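Local structure of thiamine-monophosphate kinase (Stenotrophomonas maltophilia, 6XEP) at residues G159-A172 against G273-R287. The protein probably catalyses the ATP-dependent phosphorylation of thiamine monophosphate to thiamine diphosphate, the active form of vitamin B1. Sequence-based numbering, arbitrary orientation.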
ATOM      1  N   GLY A 159      17.188  -2.991  34.490  1.00 16.16           N
ATOM      2  CA  GLY A 159      17.355  -4.358  34.933  1.00 18.80           C
ATOM      3  C   GLY A 159      16.859  -5.439  33.983  1.00 18.54           C
ATOM      4  O   GLY A 159      17.107  -6.625  34.247  1.00 19.76           O
ATOM      5  N   ASP A 160      16.187  -5.084  32.883  1.00 18.43           N
ATOM      6  CA  ASP A 160      15.727  -6.097  31.934  1.00 16.18           C
ATOM      7  C   ASP A 160      16.905  -6.847  31.313  1.00 15.62           C
ATOM      8  O   ASP A 160      17.981  -6.284  31.094  1.00 16.74           O
ATOM      9  CB  ASP A 160      14.918  -5.462  30.799  1.00 15.28           C
ATOM     10  CG  ASP A 160      13.495  -5.114  31.193  1.00 18.04           C
ATOM     11  OD1 ASP A 160      13.089  -5.401  32.344  1.00 17.49           O
ATOM     12  OD2 ASP A 160      12.779  -4.552  30.330  1.00 17.31           O
ATOM     13  N   ASP A 161      16.683  -8.121  31.002  1.00 16.28           N
ATOM     14  CA  ASP A 161      17.528  -8.814  30.035  1.00 17.30           C
ATOM     15  C   ASP A 161      17.149  -8.379  28.620  1.00 18.58           C
ATOM     16  O   ASP A 161      15.995  -8.062  28.340  1.00 17.93           O
ATOM     17  CB  ASP A 161      17.363 -10.333  30.132  1.00 14.14           C
ATOM     18  CG  ASP A 161      17.795 -10.900  31.468  1.00 17.70           C
ATOM     19  OD1 ASP A 161      18.797 -10.407  32.022  1.00 17.50           O
ATOM     20  OD2 ASP A 161      17.144 -11.867  31.954  1.00 19.99           O
ATOM     21  N   ILE A 162      18.124  -8.409  27.718  1.00 12.94           N
ATOM     22  CA  ILE A 162      17.896  -8.233  26.289  1.00 11.74           C
ATOM     23  C   ILE A 162      17.992  -9.605  25.635  1.00 12.16           C
ATOM     24  O   ILE A 162      18.921 -10.373  25.932  1.00 15.43           O
ATOM     25  CB  ILE A 162      18.921  -7.262  25.678  1.00 13.28           C
ATOM     26  CG1 ILE A 162      18.884  -5.906  26.402  1.00 15.81           C
ATOM     27  CG2 ILE A 162      18.643  -7.030  24.184  1.00 12.66           C
ATOM     28  CD1 ILE A 162      19.931  -4.932  25.860  1.00 11.51           C
ATOM     29  N   TRP A 163      17.049  -9.904  24.735  1.00 11.42           N
ATOM     30  CA  TRP A 163      16.957 -11.186  24.040  1.00 14.50           C
ATOM     31  C   TRP A 163      16.852 -10.955  22.545  1.00 15.86           C
ATOM     32  O   TRP A 163      16.366  -9.918  22.103  1.00 14.30           O
ATOM     33  CB  TRP A 163      15.716 -11.992  24.459  1.00 14.04           C
ATOM     34  CG  TRP A 163      15.690 -12.423  25.905  1.00 16.17           C
ATOM     35  CD1 TRP A 163      15.324 -11.666  26.984  1.00 17.98           C
ATOM     36  CD2 TRP A 163      16.034 -13.714  26.417  1.00 16.06           C
ATOM     37  NE1 TRP A 163      15.426 -12.405  28.132  1.00 14.57           N
ATOM     38  CE2 TRP A 163      15.849 -13.671  27.813  1.00 18.05           C
ATOM     39  CE3 TRP A 163      16.476 -14.906  25.826  1.00 14.64           C
ATOM     40  CZ2 TRP A 163      16.096 -14.776  28.641  1.00 18.89           C
ATOM     41  CZ3 TRP A 163      16.719 -16.002  26.641  1.00 17.49           C
ATOM     42  CH2 TRP A 163      16.535 -15.927  28.044  1.00 15.41           C
ATOM     43  N   VAL A 164      17.255 -11.953  21.759  1.00 13.50           N
ATOM     44  CA  VAL A 164      17.034 -11.894  20.319  1.00 10.82           C
ATOM     45  C   VAL A 164      16.710 -13.293  19.797  1.00 12.96           C
ATOM     46  O   VAL A 164      17.218 -14.299  20.300  1.00 13.94           O
ATOM     47  CB  VAL A 164      18.247 -11.275  19.573  1.00 13.38           C
ATOM     48  CG1 VAL A 164      19.470 -12.181  19.637  1.00 17.38           C
ATOM     49  CG2 VAL A 164      17.868 -10.930  18.125  1.00 16.20           C
ATOM     50  N   SER A 165      15.839 -13.350  18.797  1.00 13.13           N
ATOM     51  CA  SER A 165      15.423 -14.625  18.223  1.00 14.19           C
ATOM     52  C   SER A 165      16.374 -15.051  17.110  1.00 14.24           C
ATOM     53  O   SER A 165      17.095 -14.237  16.536  1.00 14.39           O
ATOM     54  CB  SER A 165      13.996 -14.527  17.670  1.00 13.35           C
ATOM     55  OG  SER A 165      13.909 -13.562  16.600  1.00 14.10           O
ATOM     56  N   GLY A 166      16.371 -16.357  16.817  1.00 16.47           N
ATOM     57  CA  GLY A 166      17.075 -16.870  15.649  1.00 16.87           C
ATOM     58  C   GLY A 166      18.574 -16.633  15.696  1.00 14.17           C
ATOM     59  O   GLY A 166      19.256 -16.888  16.702  1.00 17.44           O
ATOM     60  N   THR A 167      19.105 -16.180  14.564  1.00 15.66           N
ATOM     61  CA  THR A 167      20.524 -15.892  14.406  1.00 16.20           C
ATOM     62  C   THR A 167      20.652 -14.522  13.764  1.00 12.67           C
ATOM     63  O   THR A 167      19.730 -14.044  13.105  1.00 14.63           O
ATOM     64  CB  THR A 167      21.247 -16.937  13.530  1.00 17.72           C
ATOM     65  OG1 THR A 167      20.590 -17.027  12.254  1.00 19.62           O
ATOM     66  CG2 THR A 167      21.235 -18.312  14.213  1.00 17.25           C
ATOM     67  N   LEU A 168      21.808 -13.891  13.956  1.00 13.29           N
ATOM     68  CA  LEU A 168      22.030 -12.546  13.450  1.00 14.57           C
ATOM     69  C   LEU A 168      23.174 -12.539  12.454  1.00 14.26           C
ATOM     70  O   LEU A 168      24.235 -13.123  12.717  1.00 15.61           O
ATOM     71  CB  LEU A 168      22.359 -11.573  14.596  1.00 14.49           C
ATOM     72  CG  LEU A 168      21.208 -11.293  15.564  1.00 16.43           C
ATOM     73  CD1 LEU A 168      21.712 -10.373  16.696  1.00 12.71           C
ATOM     74  CD2 LEU A 168      20.038 -10.655  14.839  1.00 17.78           C
ATOM     75  N   GLY A 169      22.966 -11.842  11.330  1.00 10.97           N
ATOM     76  CA  GLY A 169      24.039 -11.565  10.393  1.00 15.48           C
ATOM     77  C   GLY A 169      24.085 -12.460   9.172  1.00 13.70           C
ATOM     78  O   GLY A 169      24.918 -12.227   8.286  1.00 12.88           O
ATOM     79  N   ASP A 170      23.223 -13.474   9.102  1.00 14.37           N
ATOM     80  CA  ASP A 170      23.267 -14.409   7.979  1.00 15.06           C
ATOM     81  C   ASP A 170      23.024 -13.700   6.650  1.00 13.73           C
ATOM     82  O   ASP A 170      23.745 -13.921   5.663  1.00 12.90           O
ATOM     83  CB  ASP A 170      22.212 -15.482   8.167  1.00 11.73           C
ATOM     84  CG  ASP A 170      22.531 -16.436   9.293  1.00 16.12           C
ATOM     85  OD1 ASP A 170      23.719 -16.584   9.673  1.00 18.26           O
ATOM     86  OD2 ASP A 170      21.573 -17.069   9.771  1.00 21.44           O
ATOM     87  N   ALA A 171      21.967 -12.893   6.585  1.00 12.84           N
ATOM     88  CA  ALA A 171      21.670 -12.203   5.334  1.00 12.56           C
ATOM     89  C   ALA A 171      22.832 -11.310   4.917  1.00 13.11           C
ATOM     90  O   ALA A 171      23.231 -11.300   3.747  1.00 15.08           O
ATOM     91  CB  ALA A 171      20.371 -11.399   5.484  1.00 15.46           C
ATOM     92  N   ALA A 172      23.392 -10.551   5.865  1.00 15.79           N
ATOM     93  CA  ALA A 172      24.532  -9.699   5.552  1.00 16.15           C
ATOM     94  C   ALA A 172      25.709 -10.524   5.063  1.00 16.67           C
ATOM     95  O   ALA A 172      26.426 -10.107   4.151  1.00 14.78           O
ATOM     96  CB  ALA A 172      24.945  -8.883   6.779  1.00 14.11           C
ATOM     97  N   GLY A 273      22.274  -5.932   7.617  1.00 18.45           N
ATOM     98  CA  GLY A 273      20.892  -5.681   7.262  1.00 20.11           C
ATOM     99  C   GLY A 273      20.079  -6.958   7.110  1.00 13.18           C
ATOM    100  O   GLY A 273      20.617  -8.052   6.909  1.00 15.74           O
ATOM    101  N   ASP A 274      18.756  -6.808   7.254  1.00 12.82           N
ATOM    102  CA  ASP A 274      17.760  -7.780   6.772  1.00 14.07           C
ATOM    103  C   ASP A 274      17.715  -9.082   7.565  1.00 14.63           C
ATOM    104  O   ASP A 274      17.377 -10.131   7.011  1.00 12.61           O
ATOM    105  CB  ASP A 274      17.979  -8.094   5.295  1.00 16.58           C
ATOM    106  CG  ASP A 274      17.576  -6.946   4.399  1.00 18.35           C
ATOM    107  OD1 ASP A 274      17.319  -5.835   4.912  1.00 20.26           O
ATOM    108  OD2 ASP A 274      17.515  -7.164   3.175  1.00 13.84           O
ATOM    109  N   ASP A 275      18.004  -9.060   8.868  1.00 12.68           N
ATOM    110  CA  ASP A 275      17.832 -10.300   9.634  1.00 10.11           C
ATOM    111  C   ASP A 275      16.362 -10.678   9.749  1.00 12.91           C
ATOM    112  O   ASP A 275      16.001 -11.859   9.615  1.00 12.88           O
ATOM    113  CB  ASP A 275      18.410 -10.156  11.030  1.00 12.26           C
ATOM    114  CG  ASP A 275      19.910  -9.971  11.033  1.00 14.60           C
ATOM    115  OD1 ASP A 275      20.627 -10.845  10.490  1.00 16.69           O
ATOM    116  OD2 ASP A 275      20.367  -8.970  11.622  1.00 16.43           O
ATOM    117  N   TYR A 276      15.508  -9.681   9.987  1.00 13.86           N
ATOM    118  CA  TYR A 276      14.085  -9.869  10.280  1.00 12.24           C
ATOM    119  C   TYR A 276      13.900 -10.846  11.444  1.00 14.02           C
ATOM    120  O   TYR A 276      13.031 -11.717  11.439  1.00 13.58           O
ATOM    121  CB  TYR A 276      13.309 -10.270   9.004  1.00 13.68           C
ATOM    122  CG  TYR A 276      13.409  -9.118   8.022  1.00 13.63           C
ATOM    123  CD1 TYR A 276      12.755  -7.927   8.286  1.00 16.86           C
ATOM    124  CD2 TYR A 276      14.226  -9.185   6.885  1.00 17.70           C
ATOM    125  CE1 TYR A 276      12.855  -6.832   7.425  1.00 21.67           C
ATOM    126  CE2 TYR A 276      14.334  -8.091   6.013  1.00 19.57           C
ATOM    127  CZ  TYR A 276      13.646  -6.920   6.295  1.00 24.05           C
ATOM    128  OH  TYR A 276      13.737  -5.809   5.476  1.00 27.25           O
ATOM    129  N   GLU A 277      14.721 -10.660  12.475  1.00 13.50           N
ATOM    130  CA  GLU A 277      14.562 -11.298  13.773  1.00 13.46           C
ATOM    131  C   GLU A 277      13.885 -10.315  14.719  1.00 15.73           C
ATOM    132  O   GLU A 277      13.694  -9.153  14.381  1.00 16.50           O
ATOM    133  CB  GLU A 277      15.926 -11.749  14.315  1.00 12.07           C
ATOM    134  CG  GLU A 277      16.577 -12.813  13.434  1.00 14.68           C
ATOM    135  CD  GLU A 277      15.881 -14.187  13.511  1.00 12.89           C
ATOM    136  OE1 GLU A 277      14.853 -14.346  14.221  1.00 13.63           O
ATOM    137  OE2 GLU A 277      16.381 -15.136  12.863  1.00 15.29           O
ATOM    138  N   LEU A 278      13.488 -10.791  15.900  1.00 12.60           N
ATOM    139  CA  LEU A 278      12.880  -9.924  16.908  1.00 12.40           C
ATOM    140  C   LEU A 278      13.842  -9.760  18.075  1.00 14.08           C
ATOM    141  O   LEU A 278      14.364 -10.752  18.585  1.00 14.93           O
ATOM    142  CB  LEU A 278      11.559 -10.503  17.428  1.00 18.66           C
ATOM    143  CG  LEU A 278      10.346 -10.468  16.511  1.00 17.46           C
ATOM    144  CD1 LEU A 278       9.095 -10.910  17.301  1.00 17.20           C
ATOM    145  CD2 LEU A 278      10.156  -9.067  15.956  1.00 23.26           C
ATOM    146  N   CYS A 279      14.065  -8.522  18.497  1.00 14.63           N
ATOM    147  CA  CYS A 279      14.851  -8.228  19.697  1.00 11.41           C
ATOM    148  C   CYS A 279      13.899  -7.690  20.747  1.00 15.63           C
ATOM    149  O   CYS A 279      13.072  -6.816  20.445  1.00 17.04           O
ATOM    150  CB  CYS A 279      15.962  -7.216  19.391  1.00 11.81           C
ATOM    151  SG  CYS A 279      16.911  -6.703  20.827  1.00 14.49           S
ATOM    152  N   PHE A 280      13.969  -8.229  21.970  1.00 14.35           N
ATOM    153  CA  PHE A 280      13.045  -7.776  23.004  1.00 12.35           C
ATOM    154  C   PHE A 280      13.739  -7.722  24.354  1.00 14.66           C
ATOM    155  O   PHE A 280      14.832  -8.261  24.542  1.00 15.34           O
ATOM    156  CB  PHE A 280      11.777  -8.651  23.074  1.00 13.87           C
ATOM    157  CG  PHE A 280      12.039 -10.112  23.295  1.00 16.38           C
ATOM    158  CD1 PHE A 280      12.382 -10.936  22.234  1.00 17.65           C
ATOM    159  CD2 PHE A 280      11.894 -10.672  24.564  1.00 16.76           C
ATOM    160  CE1 PHE A 280      12.598 -12.293  22.421  1.00 15.68           C
ATOM    161  CE2 PHE A 280      12.106 -12.035  24.771  1.00 15.93           C
ATOM    162  CZ  PHE A 280      12.461 -12.850  23.687  1.00 15.25           C
ATOM    163  N   THR A 281      13.098  -7.035  25.295  1.00 12.00           N
ATOM    164  CA  THR A 281      13.580  -6.987  26.661  1.00 11.81           C
ATOM    165  C   THR A 281      12.516  -7.592  27.568  1.00 17.07           C
ATOM    166  O   THR A 281      11.315  -7.545  27.256  1.00 17.30           O
ATOM    167  CB  THR A 281      13.934  -5.543  27.101  1.00 15.38           C
ATOM    168  OG1 THR A 281      12.764  -4.852  27.562  1.00 15.18           O
ATOM    169  CG2 THR A 281      14.593  -4.758  25.960  1.00 17.74           C
ATOM    170  N   ALA A 282      12.977  -8.199  28.662  1.00 16.07           N
ATOM    171  CA  ALA A 282      12.113  -8.890  29.608  1.00 13.89           C
ATOM    172  C   ALA A 282      12.724  -8.811  31.000  1.00 15.54           C
ATOM    173  O   ALA A 282      13.947  -8.749  31.156  1.00 16.99           O
ATOM    174  CB  ALA A 282      11.905 -10.368  29.227  1.00 15.59           C
ATOM    175  N   ALA A 283      11.861  -8.826  32.012  1.00 18.09           N
ATOM    176  CA  ALA A 283      12.339  -8.888  33.386  1.00 19.01           C
ATOM    177  C   ALA A 283      13.240 -10.104  33.575  1.00 19.85           C
ATOM    178  O   ALA A 283      13.026 -11.156  32.969  1.00 17.68           O
ATOM    179  CB  ALA A 283      11.151  -8.949  34.354  1.00 22.06           C
ATOM    180  N   ALA A 284      14.252  -9.957  34.449  1.00 21.29           N
ATOM    181  CA  ALA A 284      15.218 -11.042  34.656  1.00 23.98           C
ATOM    182  C   ALA A 284      14.561 -12.323  35.153  1.00 24.34           C
ATOM    183  O   ALA A 284      15.093 -13.423  34.932  1.00 22.38           O
ATOM    184  CB  ALA A 284      16.307 -10.606  35.636  1.00 22.39           C
ATOM    185  N   ASP A 285      13.421 -12.221  35.834  1.00 21.29           N
ATOM    186  CA  ASP A 285      12.787 -13.427  36.346  1.00 22.61           C
ATOM    187  C   ASP A 285      11.992 -14.185  35.285  1.00 22.34           C
ATOM    188  O   ASP A 285      11.385 -15.214  35.612  1.00 24.19           O
ATOM    189  CB  ASP A 285      11.914 -13.089  37.571  1.00 25.54           C
ATOM    190  CG  ASP A 285      10.707 -12.222  37.241  1.00 28.43           C
ATOM    191  OD1 ASP A 285       9.910 -11.947  38.162  1.00 33.90           O
ATOM    192  OD2 ASP A 285      10.529 -11.825  36.085  1.00 26.35           O
ATOM    193  N   GLN A 286      12.014 -13.735  34.030  1.00 22.17           N
ATOM    194  CA  GLN A 286      11.410 -14.456  32.919  1.00 18.74           C
ATOM    195  C   GLN A 286      12.375 -15.432  32.236  1.00 22.87           C
ATOM    196  O   GLN A 286      12.014 -16.009  31.210  1.00 18.01           O
ATOM    197  CB  GLN A 286      10.864 -13.477  31.873  1.00 20.09           C
ATOM    198  CG  GLN A 286       9.762 -12.565  32.389  1.00 23.17           C
ATOM    199  CD  GLN A 286       8.591 -13.336  32.932  1.00 27.37           C
ATOM    200  OE1 GLN A 286       7.966 -14.120  32.218  1.00 35.11           O
ATOM    201  NE2 GLN A 286       8.293 -13.140  34.213  1.00 32.28           N
ATOM    202  N   ARG A 287      13.584 -15.636  32.779  1.00 22.17           N
ATOM    203  CA  ARG A 287      14.575 -16.422  32.045  1.00 21.44           C
ATOM    204  C   ARG A 287      14.103 -17.849  31.836  1.00 19.21           C
ATOM    205  O   ARG A 287      14.161 -18.367  30.713  1.00 20.82           O
ATOM    206  CB  ARG A 287      15.919 -16.412  32.770  1.00 23.88           C
ATOM    207  CG  ARG A 287      16.708 -15.151  32.502  1.00 18.56           C
ATOM    208  CD  ARG A 287      17.975 -15.138  33.314  1.00 21.20           C
ATOM    209  NE  ARG A 287      18.609 -13.827  33.288  1.00 20.13           N
ATOM    210  CZ  ARG A 287      19.774 -13.565  33.867  1.00 26.20           C
ATOM    211  NH1 ARG A 287      20.439 -14.544  34.500  1.00 21.21           N
ATOM    212  NH2 ARG A 287      20.272 -12.336  33.803  1.00 28.20           N
TER
HETATM  213  O   HOH W   1      14.583  -7.579  36.042  1.00 19.02           O
HETATM  214  O   HOH W   2      14.627 -12.360  30.905  1.00 18.46           O
HETATM  215  O   HOH W   3      20.090 -12.994   8.817  1.00 15.23           O
HETATM  216  O   HOH W   4      22.064  -9.792   8.373  1.00 14.53           O
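Trp163 and Phe280 form a hydrogen-bonded pair of the antiparallel strands 161-165 and 277-282 (Trp163 N to Phe280 O 2.8 Å), in the tightly packed part of the contact. Trp163 CB lies over one face of the phenyl ring, 3.6 Å from its centroid, a CH-pi contact; the rings are nearly parallel (8°) but slid apart, so stacking is slight. Ile162 CG2 meets Cys279 SG on the other sheet face at 3.8 Å. Chi1 of 62° places Ser165 OG between its backbone N and carbonyl carbon, where it donates to Glu277 OE1 at 2.7 Å and accepts Leu278 N (175° at the hydrogen). Glu277 OE2 forms salt bridges with Arg200 and Arg207, which probably offset its charge. Asp275 OD1 receives Gly169 N, at the N-cap position of helix 170-179, at 2.7 Å; Asp274, beside Ala171, is a predicted substrate-binding residue salt-bridged to Lys74.

At the solvent side, Gly159 and Ala284 are exposed and joined through a water, weakly at Gly159 O. Arg287 closes the buried pair there, gripping Asp161 side-on, NE to OD2 at 2.8 Å and NH2 to OD1.

Within the AIR synthase-related C-terminal domain these are adjacent inner strands, 301-308 beyond 161-165 and 220-224 beyond 277-282, with helix 208-214 against Phe280 and Leu278.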